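Local atomic coordinates of 7,8-dihydro-6-hydroxymethylpterin pyrophosphokinase-dihydropteroate synthase (Plasmodium falciparum, PDB entry 6JWY), a protein that probably catalyses two successive steps of folate biosynthesis, pyrophosphorylation of 6-hydroxymethyl-7,8-dihydropterin by ATP and condensation of the product with 4-aminobenzoate to 7,8-dihydropteroate. Residues H530-P535 with G579-H584; D545-D550 with S587-Q592; G605-R610 with R686-L691. The protein carries 1 engineered substitution. All coordinates share one frame; numbering follows the deposited sequence.

Contact 1 (H530-P535 with G579-H584); sequences HKRGNP and GFAKKH. With CKL (4-[(2-azanyl-4-oxidanylidene-7,8-dihydro-3~{H}-pteridin-6-yl)methylamino]-~{N}-(5,6-dimethoxypyrimidin-4-yl)benzenesulfonamide), chain C; ACT (acetate ion), chain I.
His530 sets CG anti to the backbone N (chi1 173°), and Lys582 folds back through bends at chi2 and chi3; together these torsions bring the ammonium to the imidazole rim. Lys582 NZ lies 2.8 Å from His530 ND1 and only 7° out of the ring plane. It donates to ND1 while His530 NE2 donates at 3.0 Å to ACT O, an oxygen of an acetate probably from the crystallisation liquor, consistent with a ring proton on NE2. Arg532 grips the same acetate through NE and NH2. The ammonium also makes weak bonds to the carbonyls of His530 and Phe580.

Apolar contacts fill in beside this polar knot. Lys531 CB meets Phe580 CB at 3.6 Å, and Ala581 CB sits 3.5 Å from Arg532 CB. Beyond them the Phe580 ring turns one face to the sulfonamide's benzene ring, CKL C20 standing 3.8 Å above its plane.

Both segments are loops at the C-terminal ends of neighbouring parallel strands of the pterin-binding TIM barrel: 530-535 follows strand 525-529, whereas 579-584 follows strand 572-575. Ile576 O gives Lys582 NZ a further acceptor, while helix 547-564 packs Ile551 against both His530 and Lys582.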
loop_
_atom_site.group_PDB
_atom_site.type_symbol
_atom_site.label_atom_id
_atom_site.label_comp_id
_atom_site.label_asym_id
_atom_site.label_seq_id
_atom_site.Cartn_x
_atom_site.Cartn_y
_atom_site.Cartn_z
ATOM N N HIS A 530 16.179 -1.543 -19.173
ATOM C CA HIS A 530 16.976 -2.756 -19.236
ATOM C C HIS A 530 16.367 -3.713 -20.248
ATOM O O HIS A 530 15.147 -3.928 -20.237
ATOM C CB HIS A 530 16.993 -3.515 -17.899
ATOM C CG HIS A 530 17.677 -4.837 -18.033
ATOM N ND1 HIS A 530 16.991 -6.006 -18.341
ATOM C CD2 HIS A 530 18.988 -5.167 -17.972
ATOM C CE1 HIS A 530 17.843 -7.008 -18.426
ATOM N NE2 HIS A 530 19.084 -6.516 -18.195
ATOM N N LYS A 531 17.235 -4.318 -21.068
ATOM C CA LYS A 531 16.874 -5.482 -21.865
ATOM C C LYS A 531 18.138 -6.236 -22.263
ATOM O O LYS A 531 19.244 -5.764 -22.045
ATOM C CB LYS A 531 16.118 -5.080 -23.136
ATOM C CG LYS A 531 16.930 -4.319 -24.165
ATOM C CD LYS A 531 16.142 -4.098 -25.450
ATOM C CE LYS A 531 16.864 -3.189 -26.431
ATOM N NZ LYS A 531 18.182 -3.747 -26.820
ATOM N N ARG A 532 17.961 -7.410 -22.864
ATOM C CA ARG A 532 19.064 -8.161 -23.430
ATOM C C ARG A 532 18.731 -8.458 -24.882
ATOM O O ARG A 532 17.561 -8.604 -25.227
ATOM C CB ARG A 532 19.217 -9.457 -22.651
ATOM C CG ARG A 532 19.913 -9.250 -21.323
ATOM C CD ARG A 532 19.886 -10.600 -20.639
ATOM N NE ARG A 532 20.700 -10.686 -19.437
ATOM C CZ ARG A 532 20.712 -11.765 -18.679
ATOM N NH1 ARG A 532 19.925 -12.779 -19.010
ATOM N NH2 ARG A 532 21.457 -11.816 -17.583
ATOM N N GLY A 533 19.770 -8.524 -25.720
ATOM C CA GLY A 533 19.625 -8.888 -27.123
ATOM C C GLY A 533 18.693 -7.950 -27.894
ATOM O O GLY A 533 18.678 -6.738 -27.664
ATOM N N ASN A 534 17.934 -8.549 -28.820
ATOM C CA ASN A 534 16.957 -7.878 -29.665
ATOM C C ASN A 534 15.690 -8.743 -29.679
ATOM O O ASN A 534 15.659 -9.800 -29.052
ATOM C CB ASN A 534 17.548 -7.629 -31.052
ATOM C CG ASN A 534 17.820 -8.927 -31.787
ATOM O OD1 ASN A 534 16.888 -9.645 -32.149
ATOM N ND2 ASN A 534 19.089 -9.249 -31.993
ATOM N N PRO A 535 14.601 -8.364 -30.389
ATOM C CA PRO A 535 13.302 -9.021 -30.205
ATOM C C PRO A 535 13.269 -10.506 -30.582
ATOM O O PRO A 535 12.492 -11.280 -30.021
ATOM C CB PRO A 535 12.346 -8.214 -31.102
ATOM C CG PRO A 535 13.094 -6.925 -31.407
ATOM C CD PRO A 535 14.557 -7.314 -31.416
ATOM N N GLY A 579 8.953 -7.660 -19.624
ATOM C CA GLY A 579 8.733 -8.403 -20.855
ATOM C C GLY A 579 9.903 -8.416 -21.847
ATOM O O GLY A 579 9.756 -8.936 -22.947
ATOM N N PHE A 580 11.059 -7.836 -21.505
ATOM C CA PHE A 580 12.191 -7.888 -22.423
ATOM C C PHE A 580 13.334 -8.721 -21.831
ATOM O O PHE A 580 14.053 -8.263 -20.942
ATOM C CB PHE A 580 12.808 -6.508 -22.601
ATOM C CG PHE A 580 12.074 -5.502 -23.444
ATOM C CD1 PHE A 580 12.405 -5.342 -24.786
ATOM C CD2 PHE A 580 11.117 -4.662 -22.871
ATOM C CE1 PHE A 580 11.800 -4.358 -25.545
ATOM C CE2 PHE A 580 10.492 -3.688 -23.638
ATOM C CZ PHE A 580 10.844 -3.534 -24.971
ATOM N N ALA A 581 13.541 -9.928 -22.374
ATOM C CA ALA A 581 14.543 -10.834 -21.837
ATOM C C ALA A 581 14.168 -11.177 -20.401
ATOM O O ALA A 581 15.032 -11.235 -19.512
ATOM C CB ALA A 581 15.924 -10.228 -21.925
ATOM N N LYS A 582 12.854 -11.377 -20.211
ATOM C CA LYS A 582 12.284 -11.757 -18.930
ATOM C C LYS A 582 11.156 -12.750 -19.209
ATOM O O LYS A 582 10.236 -12.449 -19.965
ATOM C CB LYS A 582 11.714 -10.494 -18.265
ATOM C CG LYS A 582 12.560 -9.821 -17.194
ATOM C CD LYS A 582 13.654 -8.863 -17.656
ATOM C CE LYS A 582 13.151 -7.492 -18.045
ATOM N NZ LYS A 582 14.260 -6.581 -18.413
ATOM N N LYS A 583 11.207 -13.934 -18.600
ATOM C CA LYS A 583 10.010 -14.768 -18.546
ATOM C C LYS A 583 8.909 -14.030 -17.764
ATOM O O LYS A 583 9.191 -13.186 -16.910
ATOM C CB LYS A 583 10.330 -16.097 -17.848
ATOM C CG LYS A 583 11.349 -17.007 -18.527
ATOM C CD LYS A 583 11.090 -17.217 -20.001
ATOM C CE LYS A 583 11.588 -18.555 -20.518
ATOM N NZ LYS A 583 11.618 -18.604 -22.002
ATOM N N HIS A 584 7.647 -14.367 -18.027
ATOM C CA HIS A 584 6.504 -13.851 -17.288
ATOM C C HIS A 584 6.731 -13.832 -15.773
ATOM O O HIS A 584 6.495 -12.811 -15.124
ATOM C CB HIS A 584 5.242 -14.623 -17.674
ATOM C CG HIS A 584 4.992 -14.581 -19.144
ATOM N ND1 HIS A 584 5.585 -13.635 -19.961
ATOM C CD2 HIS A 584 4.216 -15.332 -19.945
ATOM C CE1 HIS A 584 5.195 -13.818 -21.203
ATOM N NE2 HIS A 584 4.339 -14.839 -21.217
HETATM C C2 CKL C . 10.009 1.791 -22.229
HETATM C C4 CKL C . 8.859 -0.251 -21.914
HETATM C C5 CKL C . 8.512 -0.330 -23.339
HETATM C C6 CKL C . 9.028 0.795 -24.139
HETATM O O24 CKL C . 5.988 -9.491 -23.787
HETATM S S21 CKL C . 5.211 -8.802 -24.796
HETATM O O23 CKL C . 3.875 -8.753 -24.297
HETATM N N22 CKL C . 5.090 -9.500 -26.258
HETATM C C25 CKL C . 5.804 -10.567 -26.698
HETATM C C30 CKL C . 5.531 -11.078 -27.960
HETATM O O31 CKL C . 4.561 -10.514 -28.754
HETATM C C32 CKL C . 4.907 -9.559 -29.763
HETATM C C29 CKL C . 6.245 -12.181 -28.400
HETATM O O33 CKL C . 5.992 -12.716 -29.644
HETATM C C34 CKL C . 5.963 -14.135 -29.870
HETATM N N28 CKL C . 7.195 -12.716 -27.591
HETATM C C27 CKL C . 7.449 -12.205 -26.372
HETATM N N26 CKL C . 6.762 -11.146 -25.921
HETATM C C18 CKL C . 5.876 -7.378 -25.137
HETATM C C17 CKL C . 5.086 -6.409 -25.759
HETATM C C16 CKL C . 5.646 -5.178 -26.072
HETATM C C19 CKL C . 7.229 -7.120 -24.859
HETATM C C20 CKL C . 7.783 -5.878 -25.175
HETATM C C15 CKL C . 6.980 -4.893 -25.765
HETATM N N14 CKL C . 7.516 -3.659 -26.061
HETATM C C13 CKL C . 6.821 -2.365 -26.124
HETATM C C8 CKL C . 7.573 -1.334 -25.290
HETATM C C9 CKL C . 8.067 -0.215 -26.128
HETATM N N10 CKL C . 8.793 0.809 -25.446
HETATM N N1 CKL C . 9.737 1.819 -23.561
HETATM N N7 CKL C . 7.794 -1.356 -23.918
HETATM O O12 CKL C . 8.468 -1.146 -21.131
HETATM N N3 CKL C . 9.591 0.784 -21.448
HETATM N N11 CKL C . 10.750 2.768 -21.674
HETATM C C ACT I . 21.870 -8.405 -17.326
HETATM O O ACT I . 21.442 -8.323 -18.493
HETATM O OXT ACT I . 22.285 -9.474 -16.806
HETATM C CH3 ACT I . 21.927 -7.125 -16.496
#

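Contact 2 (D545-D550 with S587-Q592); sequences DNLVYD and SIKLLQ
Leu547 and Leu590 form the centre of this helix-to-helix contact, with Leu547 CD2 4.0 Å from Leu590 CG. The two side chains run at a slant to one another, and the CD2 branch of Leu590 also reaches the CG of Leu547. The same Leu547 methyl serves a second neighbour, lying 3.9 Å from Lys589 CB, so a single branch of Leu547 rests against two consecutive residues of the facing helix. Chi1 of 174° in Leu547 sets CG anti to the backbone N, and chi2 then carries CD2 to the facing helix.

Val548 widens the patch. Its CG2 is 4.0 Å from Lys589 CD, the valine and the lysine chain crossing at about a right angle, and the Leu590 CD2 methyl approaches Val548 CA at 4.2 Å. Lys589 thus contributes its methylenes, bent at chi2 (-91°), rather than its charge.

The next shell fixes the backbones that present these groups. At the start of helix 547-564, Asp550 folds back on the preceding turn: Asn546 N donates to Asp550 OD2 at 2.9 Å, meeting it from above the carboxylate plane. On the other segment, Gly579 N donates to Ser587 OG, joining helix 584-592 to the loop before it. Farther out, Asn546 ND2 donates to Asp715 O of the second subunit, a residue that probably belongs to the vector-derived C-terminal tail.

With no hydrogen bond or salt bridge across the two segments, the evidence is mainly of aliphatic packing; Leu547, Val548 and Leu590 are buried, consistent with cohesion that is chiefly hydrophobic between adjacent helices of the barrel.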
loop_
_atom_site.group_PDB
_atom_site.type_symbol
_atom_site.label_atom_id
_atom_site.label_comp_id
_atom_site.label_asym_id
_atom_site.label_seq_id
_atom_site.Cartn_x
_atom_site.Cartn_y
_atom_site.Cartn_z
ATOM N N ASP A 545 21.456 -14.473 -12.383
ATOM C CA ASP A 545 21.900 -14.962 -11.095
ATOM C C ASP A 545 21.071 -14.357 -9.969
ATOM O O ASP A 545 20.804 -15.032 -8.983
ATOM C CB ASP A 545 23.380 -14.655 -10.878
ATOM C CG ASP A 545 24.279 -15.420 -11.835
ATOM O OD1 ASP A 545 23.755 -16.309 -12.577
ATOM O OD2 ASP A 545 25.495 -15.110 -11.863
ATOM N N ASN A 546 20.752 -13.061 -10.082
ATOM C CA ASN A 546 19.990 -12.330 -9.085
ATOM C C ASN A 546 19.189 -11.273 -9.843
ATOM O O ASN A 546 19.518 -10.083 -9.810
ATOM C CB ASN A 546 20.911 -11.787 -7.990
ATOM C CG ASN A 546 20.209 -11.141 -6.807
ATOM O OD1 ASN A 546 18.979 -11.026 -6.770
ATOM N ND2 ASN A 546 20.990 -10.680 -5.836
ATOM N N LEU A 547 18.159 -11.752 -10.554
ATOM C CA LEU A 547 17.302 -10.982 -11.438
ATOM C C LEU A 547 17.170 -9.544 -10.951
ATOM O O LEU A 547 17.498 -8.609 -11.684
ATOM C CB LEU A 547 15.925 -11.650 -11.499
ATOM C CG LEU A 547 14.834 -10.910 -12.278
ATOM C CD1 LEU A 547 15.068 -10.985 -13.782
ATOM C CD2 LEU A 547 13.459 -11.480 -11.971
ATOM N N VAL A 548 16.684 -9.376 -9.717
ATOM C CA VAL A 548 16.245 -8.067 -9.266
ATOM C C VAL A 548 17.446 -7.133 -9.170
ATOM O O VAL A 548 17.344 -5.975 -9.559
ATOM C CB VAL A 548 15.463 -8.135 -7.938
ATOM C CG1 VAL A 548 15.445 -6.812 -7.200
ATOM C CG2 VAL A 548 14.083 -8.752 -8.071
ATOM N N TYR A 549 18.577 -7.618 -8.645
ATOM C CA TYR A 549 19.703 -6.720 -8.396
ATOM C C TYR A 549 20.593 -6.648 -9.629
ATOM O O TYR A 549 21.272 -5.643 -9.830
ATOM C CB TYR A 549 20.417 -7.012 -7.065
ATOM C CG TYR A 549 19.592 -6.643 -5.856
ATOM C CD1 TYR A 549 18.583 -7.499 -5.425
ATOM C CD2 TYR A 549 19.754 -5.429 -5.192
ATOM C CE1 TYR A 549 17.760 -7.173 -4.363
ATOM C CE2 TYR A 549 18.935 -5.077 -4.124
ATOM C CZ TYR A 549 17.931 -5.955 -3.723
ATOM O OH TYR A 549 17.075 -5.679 -2.689
ATOM N N ASP A 550 20.540 -7.676 -10.485
ATOM C CA ASP A 550 21.337 -7.607 -11.704
ATOM C C ASP A 550 20.842 -6.415 -12.528
ATOM O O ASP A 550 21.624 -5.554 -12.969
ATOM C CB ASP A 550 21.240 -8.885 -12.544
ATOM C CG ASP A 550 21.772 -10.158 -11.888
ATOM O OD1 ASP A 550 22.656 -10.065 -10.999
ATOM O OD2 ASP A 550 21.289 -11.251 -12.267
ATOM N N SER A 587 9.016 -11.107 -14.934
ATOM C CA SER A 587 8.334 -9.834 -14.973
ATOM C C SER A 587 7.537 -9.630 -13.676
ATOM O O SER A 587 7.600 -8.559 -13.065
ATOM C CB SER A 587 7.468 -9.740 -16.177
ATOM O OG SER A 587 8.236 -9.659 -17.360
ATOM N N ILE A 588 6.815 -10.660 -13.216
ATOM C CA ILE A 588 6.035 -10.460 -12.004
ATOM C C ILE A 588 6.989 -10.186 -10.844
ATOM O O ILE A 588 6.752 -9.304 -10.018
ATOM C CB ILE A 588 5.017 -11.595 -11.724
ATOM C CG1 ILE A 588 3.595 -11.141 -12.041
ATOM C CG2 ILE A 588 5.067 -12.026 -10.261
ATOM C CD1 ILE A 588 3.374 -10.768 -13.485
ATOM N N LYS A 589 8.086 -10.937 -10.824
ATOM C CA LYS A 589 9.048 -10.897 -9.737
ATOM C C LYS A 589 9.673 -9.512 -9.657
ATOM O O LYS A 589 10.042 -9.076 -8.574
ATOM C CB LYS A 589 10.173 -11.903 -9.986
ATOM C CG LYS A 589 10.657 -12.636 -8.751
ATOM C CD LYS A 589 11.776 -11.967 -8.044
ATOM C CE LYS A 589 12.444 -12.899 -7.051
ATOM N NZ LYS A 589 13.414 -13.789 -7.747
ATOM N N LEU A 590 9.817 -8.850 -10.808
ATOM C CA LEU A 590 10.451 -7.546 -10.835
ATOM C C LEU A 590 9.464 -6.532 -10.268
ATOM O O LEU A 590 9.861 -5.554 -9.643
ATOM C CB LEU A 590 10.835 -7.221 -12.281
ATOM C CG LEU A 590 12.149 -7.833 -12.781
ATOM C CD1 LEU A 590 12.231 -7.733 -14.291
ATOM C CD2 LEU A 590 13.369 -7.148 -12.154
ATOM N N LEU A 591 8.165 -6.813 -10.445
ATOM C CA LEU A 591 7.129 -5.918 -9.957
ATOM C C LEU A 591 6.930 -6.151 -8.468
ATOM O O LEU A 591 6.804 -5.190 -7.725
ATOM C CB LEU A 591 5.817 -6.139 -10.703
ATOM C CG LEU A 591 5.574 -5.304 -11.953
ATOM C CD1 LEU A 591 4.281 -5.780 -12.603
ATOM C CD2 LEU A 591 5.488 -3.820 -11.603
ATOM N N GLN A 592 6.954 -7.408 -8.030
ATOM C CA GLN A 592 6.893 -7.649 -6.594
ATOM C C GLN A 592 7.981 -6.884 -5.846
ATOM O O GLN A 592 7.760 -6.463 -4.718
ATOM C CB GLN A 592 7.054 -9.126 -6.271
ATOM C CG GLN A 592 6.011 -9.987 -6.953
ATOM C CD GLN A 592 6.220 -11.450 -6.677
ATOM O OE1 GLN A 592 7.293 -11.873 -6.263
ATOM N NE2 GLN A 592 5.182 -12.237 -6.906
#

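Contact 3 (G605-R610 with R686-L691); sequences GYSRKR and RVHDVL. With CKL (4-[(2-azanyl-4-oxidanylidene-7,8-dihydro-3~{H}-pteridin-6-yl)methylamino]-~{N}-(5,6-dimethoxypyrimidin-4-yl)benzenesulfonamide), chain C; ACT (acetate ion), chain J.
Ser607 and His688 head the polar interactions: OG and ND1 are 2.8 Å apart in a hydrogen bond. A water joins Ser607 OG to Asp689, accepting from its N and donating to its OD2.

The ionic and stacking terms share one side chain. Arg608 lays its guanidinium on the His688 ring, planes 18° apart and centres 4.3 Å distant, while its NH2 bridges to Asp689 OD1 at 3.2 Å on the syn side of the carboxylate.

Apolar contacts come next. Tyr606, with CG between N and carbonyl carbon (chi1 51°), lies alongside Val687 and brings CZ to 3.8 Å from Val687 CG1; Gly605 CA meets Arg686 CB at 3.7 Å.

Ligand contacts come from both segments. Lys609 NZ binds CKL N7 at 2.9 Å and also Gly605 O, and Arg610 N donates to the sulfonyl oxygen O23. Arg686 sets one guanidinium face to the pterin, CKL N10 over its centre and 3.4 Å from Arg686 CZ, while Asp430 holds its NE.

Lysine and arginine thus meet the pterin from different segments, and the bridge and stack tie the loop carrying Lys609 to the residues after strand 684-687. Asp689, which with Glu692 binds magnesium in a structure of this protein, probably has its charge partly balanced here by Arg608.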
loop_
_atom_site.group_PDB
_atom_site.type_symbol
_atom_site.label_atom_id
_atom_site.label_comp_id
_atom_site.label_asym_id
_atom_site.label_seq_id
_atom_site.Cartn_x
_atom_site.Cartn_y
_atom_site.Cartn_z
ATOM N N GLY A 605 6.601 0.171 -18.097
ATOM C CA GLY A 605 5.604 -0.085 -19.116
ATOM C C GLY A 605 5.165 -1.543 -19.070
ATOM O O GLY A 605 5.909 -2.429 -19.471
ATOM N N TYR A 606 3.949 -1.769 -18.579
ATOM C CA TYR A 606 3.428 -3.111 -18.411
ATOM C C TYR A 606 2.333 -3.318 -19.438
ATOM O O TYR A 606 1.877 -4.444 -19.644
ATOM C CB TYR A 606 2.819 -3.278 -17.017
ATOM C CG TYR A 606 1.832 -2.201 -16.627
ATOM C CD1 TYR A 606 0.527 -2.214 -17.125
ATOM C CD2 TYR A 606 2.185 -1.188 -15.730
ATOM C CE1 TYR A 606 -0.388 -1.241 -16.764
ATOM C CE2 TYR A 606 1.272 -0.208 -15.358
ATOM C CZ TYR A 606 -0.019 -0.242 -15.876
ATOM O OH TYR A 606 -0.942 0.710 -15.541
ATOM N N SER A 607 1.921 -2.212 -20.072
ATOM C CA SER A 607 0.606 -2.169 -20.683
ATOM C C SER A 607 0.491 -3.197 -21.806
ATOM O O SER A 607 1.161 -3.098 -22.829
ATOM C CB SER A 607 0.302 -0.780 -21.151
ATOM O OG SER A 607 -0.928 -0.747 -21.854
ATOM N N ARG A 608 -0.368 -4.195 -21.584
ATOM C CA ARG A 608 -0.873 -5.094 -22.617
ATOM C C ARG A 608 0.177 -6.160 -22.892
ATOM O O ARG A 608 0.031 -6.932 -23.829
ATOM C CB ARG A 608 -1.241 -4.380 -23.924
ATOM C CG ARG A 608 -2.483 -3.505 -23.848
ATOM C CD ARG A 608 -2.811 -2.909 -25.217
ATOM N NE ARG A 608 -4.006 -2.063 -25.274
ATOM C CZ ARG A 608 -4.504 -1.499 -26.386
ATOM N NH1 ARG A 608 -3.919 -1.690 -27.559
ATOM N NH2 ARG A 608 -5.590 -0.740 -26.322
ATOM N N LYS A 609 1.242 -6.176 -22.088
ATOM C CA LYS A 609 2.264 -7.196 -22.263
ATOM C C LYS A 609 1.669 -8.554 -21.888
ATOM O O LYS A 609 0.653 -8.628 -21.196
ATOM C CB LYS A 609 3.588 -6.791 -21.596
ATOM C CG LYS A 609 4.239 -5.568 -22.236
ATOM C CD LYS A 609 5.445 -4.988 -21.526
ATOM C CE LYS A 609 6.172 -4.013 -22.423
ATOM N NZ LYS A 609 6.974 -3.034 -21.654
ATOM N N ARG A 610 2.308 -9.621 -22.364
ATOM C CA ARG A 610 1.742 -10.955 -22.304
ATOM C C ARG A 610 1.748 -11.522 -20.894
ATOM O O ARG A 610 0.942 -12.388 -20.595
ATOM C CB ARG A 610 2.441 -11.881 -23.301
ATOM C CG ARG A 610 1.969 -11.655 -24.732
ATOM C CD ARG A 610 2.644 -12.578 -25.722
ATOM N NE ARG A 610 2.296 -12.302 -27.110
ATOM C CZ ARG A 610 2.683 -13.080 -28.115
ATOM N NH1 ARG A 610 3.400 -14.165 -27.865
ATOM N NH2 ARG A 610 2.360 -12.776 -29.358
ATOM N N ARG A 686 3.705 3.640 -18.370
ATOM C CA ARG A 686 3.557 3.797 -19.815
ATOM C C ARG A 686 2.379 2.950 -20.293
ATOM O O ARG A 686 2.465 1.736 -20.209
ATOM C CB ARG A 686 4.848 3.316 -20.487
ATOM C CG ARG A 686 4.991 3.731 -21.943
ATOM C CD ARG A 686 6.216 3.131 -22.611
ATOM N NE ARG A 686 6.199 3.222 -24.061
ATOM C CZ ARG A 686 5.752 2.265 -24.882
ATOM N NH1 ARG A 686 5.799 2.470 -26.190
ATOM N NH2 ARG A 686 5.269 1.119 -24.411
ATOM N N VAL A 687 1.299 3.569 -20.798
ATOM C CA VAL A 687 0.041 2.846 -20.978
ATOM C C VAL A 687 -0.624 3.180 -22.319
ATOM O O VAL A 687 -0.528 4.316 -22.819
ATOM C CB VAL A 687 -0.946 3.115 -19.815
ATOM C CG1 VAL A 687 -0.470 2.542 -18.495
ATOM C CG2 VAL A 687 -1.272 4.584 -19.650
ATOM N N HIS A 688 -1.348 2.183 -22.860
ATOM C CA HIS A 688 -2.247 2.347 -24.006
ATOM C C HIS A 688 -3.576 2.979 -23.602
ATOM O O HIS A 688 -4.037 3.896 -24.272
ATOM C CB HIS A 688 -2.584 1.003 -24.670
ATOM C CG HIS A 688 -1.396 0.370 -25.309
ATOM N ND1 HIS A 688 -0.664 -0.633 -24.666
ATOM C CD2 HIS A 688 -0.781 0.631 -26.486
ATOM C CE1 HIS A 688 0.349 -0.973 -25.437
ATOM N NE2 HIS A 688 0.296 -0.205 -26.563
ATOM N N ASP A 689 -4.195 2.456 -22.531
ATOM C CA ASP A 689 -5.526 2.835 -22.067
ATOM C C ASP A 689 -5.491 4.018 -21.092
ATOM O O ASP A 689 -5.569 3.830 -19.883
ATOM C CB ASP A 689 -6.162 1.595 -21.455
ATOM C CG ASP A 689 -6.046 0.432 -22.435
ATOM O OD1 ASP A 689 -6.519 0.598 -23.582
ATOM O OD2 ASP A 689 -5.456 -0.617 -22.070
ATOM N N VAL A 690 -5.409 5.245 -21.619
ATOM C CA VAL A 690 -5.246 6.452 -20.827
ATOM C C VAL A 690 -6.477 6.707 -19.958
ATOM O O VAL A 690 -6.376 6.761 -18.733
ATOM C CB VAL A 690 -4.894 7.664 -21.707
ATOM C CG1 VAL A 690 -4.766 8.952 -20.904
ATOM C CG2 VAL A 690 -3.618 7.421 -22.485
ATOM N N LEU A 691 -7.654 6.836 -20.575
ATOM C CA LEU A 691 -8.849 7.196 -19.823
ATOM C C LEU A 691 -9.105 6.208 -18.686
ATOM O O LEU A 691 -9.417 6.642 -17.576
ATOM C CB LEU A 691 -10.053 7.289 -20.770
ATOM C CG LEU A 691 -11.378 7.690 -20.119
ATOM C CD1 LEU A 691 -12.173 8.591 -21.042
ATOM C CD2 LEU A 691 -12.186 6.455 -19.747
HETATM C C2 CKL C . 10.009 1.791 -22.229
HETATM C C4 CKL C . 8.859 -0.251 -21.914
HETATM C C5 CKL C . 8.512 -0.330 -23.339
HETATM C C6 CKL C . 9.028 0.795 -24.139
HETATM O O24 CKL C . 5.988 -9.491 -23.787
HETATM S S21 CKL C . 5.211 -8.802 -24.796
HETATM O O23 CKL C . 3.875 -8.753 -24.297
HETATM N N22 CKL C . 5.090 -9.500 -26.258
HETATM C C25 CKL C . 5.804 -10.567 -26.698
HETATM C C30 CKL C . 5.531 -11.078 -27.960
HETATM O O31 CKL C . 4.561 -10.514 -28.754
HETATM C C32 CKL C . 4.907 -9.559 -29.763
HETATM C C29 CKL C . 6.245 -12.181 -28.400
HETATM O O33 CKL C . 5.992 -12.716 -29.644
HETATM C C34 CKL C . 5.963 -14.135 -29.870
HETATM N N28 CKL C . 7.195 -12.716 -27.591
HETATM C C27 CKL C . 7.449 -12.205 -26.372
HETATM N N26 CKL C . 6.762 -11.146 -25.921
HETATM C C18 CKL C . 5.876 -7.378 -25.137
HETATM C C17 CKL C . 5.086 -6.409 -25.759
HETATM C C16 CKL C . 5.646 -5.178 -26.072
HETATM C C19 CKL C . 7.229 -7.120 -24.859
HETATM C C20 CKL C . 7.783 -5.878 -25.175
HETATM C C15 CKL C . 6.980 -4.893 -25.765
HETATM N N14 CKL C . 7.516 -3.659 -26.061
HETATM C C13 CKL C . 6.821 -2.365 -26.124
HETATM C C8 CKL C . 7.573 -1.334 -25.290
HETATM C C9 CKL C . 8.067 -0.215 -26.128
HETATM N N10 CKL C . 8.793 0.809 -25.446
HETATM N N1 CKL C . 9.737 1.819 -23.561
HETATM N N7 CKL C . 7.794 -1.356 -23.918
HETATM O O12 CKL C . 8.468 -1.146 -21.131
HETATM N N3 CKL C . 9.591 0.784 -21.448
HETATM N N11 CKL C . 10.750 2.768 -21.674
HETATM C C ACT J . 3.717 -1.008 -27.210
HETATM O O ACT J . 4.405 0.053 -27.132
HETATM O OXT ACT J . 3.698 -1.906 -26.330
HETATM C CH3 ACT J . 2.821 -1.223 -28.450
HETATM O O HOH W 1 -3.176 0.081 -20.688
#

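In the fold
From the N terminus, the chain runs through the kinase half before strand 525-529 leads into 530-535, the first segment of contact 1. Segment 545-550 follows, then strand 572-575, and only at 579-584 does contact 1 close; contact 2 closes just afterwards at 587-592, so the two cross, their segments alternating. They touch where Lys582 CG packs on Leu590 CD1 at 3.6 Å. Contact 3 opens later, at 605-610, and closes at 686-691 after the unmodelled 618-658 and helix 661-680, in series with both. Its centre is about 17 Å from that of contact 1, and both touch the ligand, joining loops at the C-terminal ends of the barrel strands round one pocket.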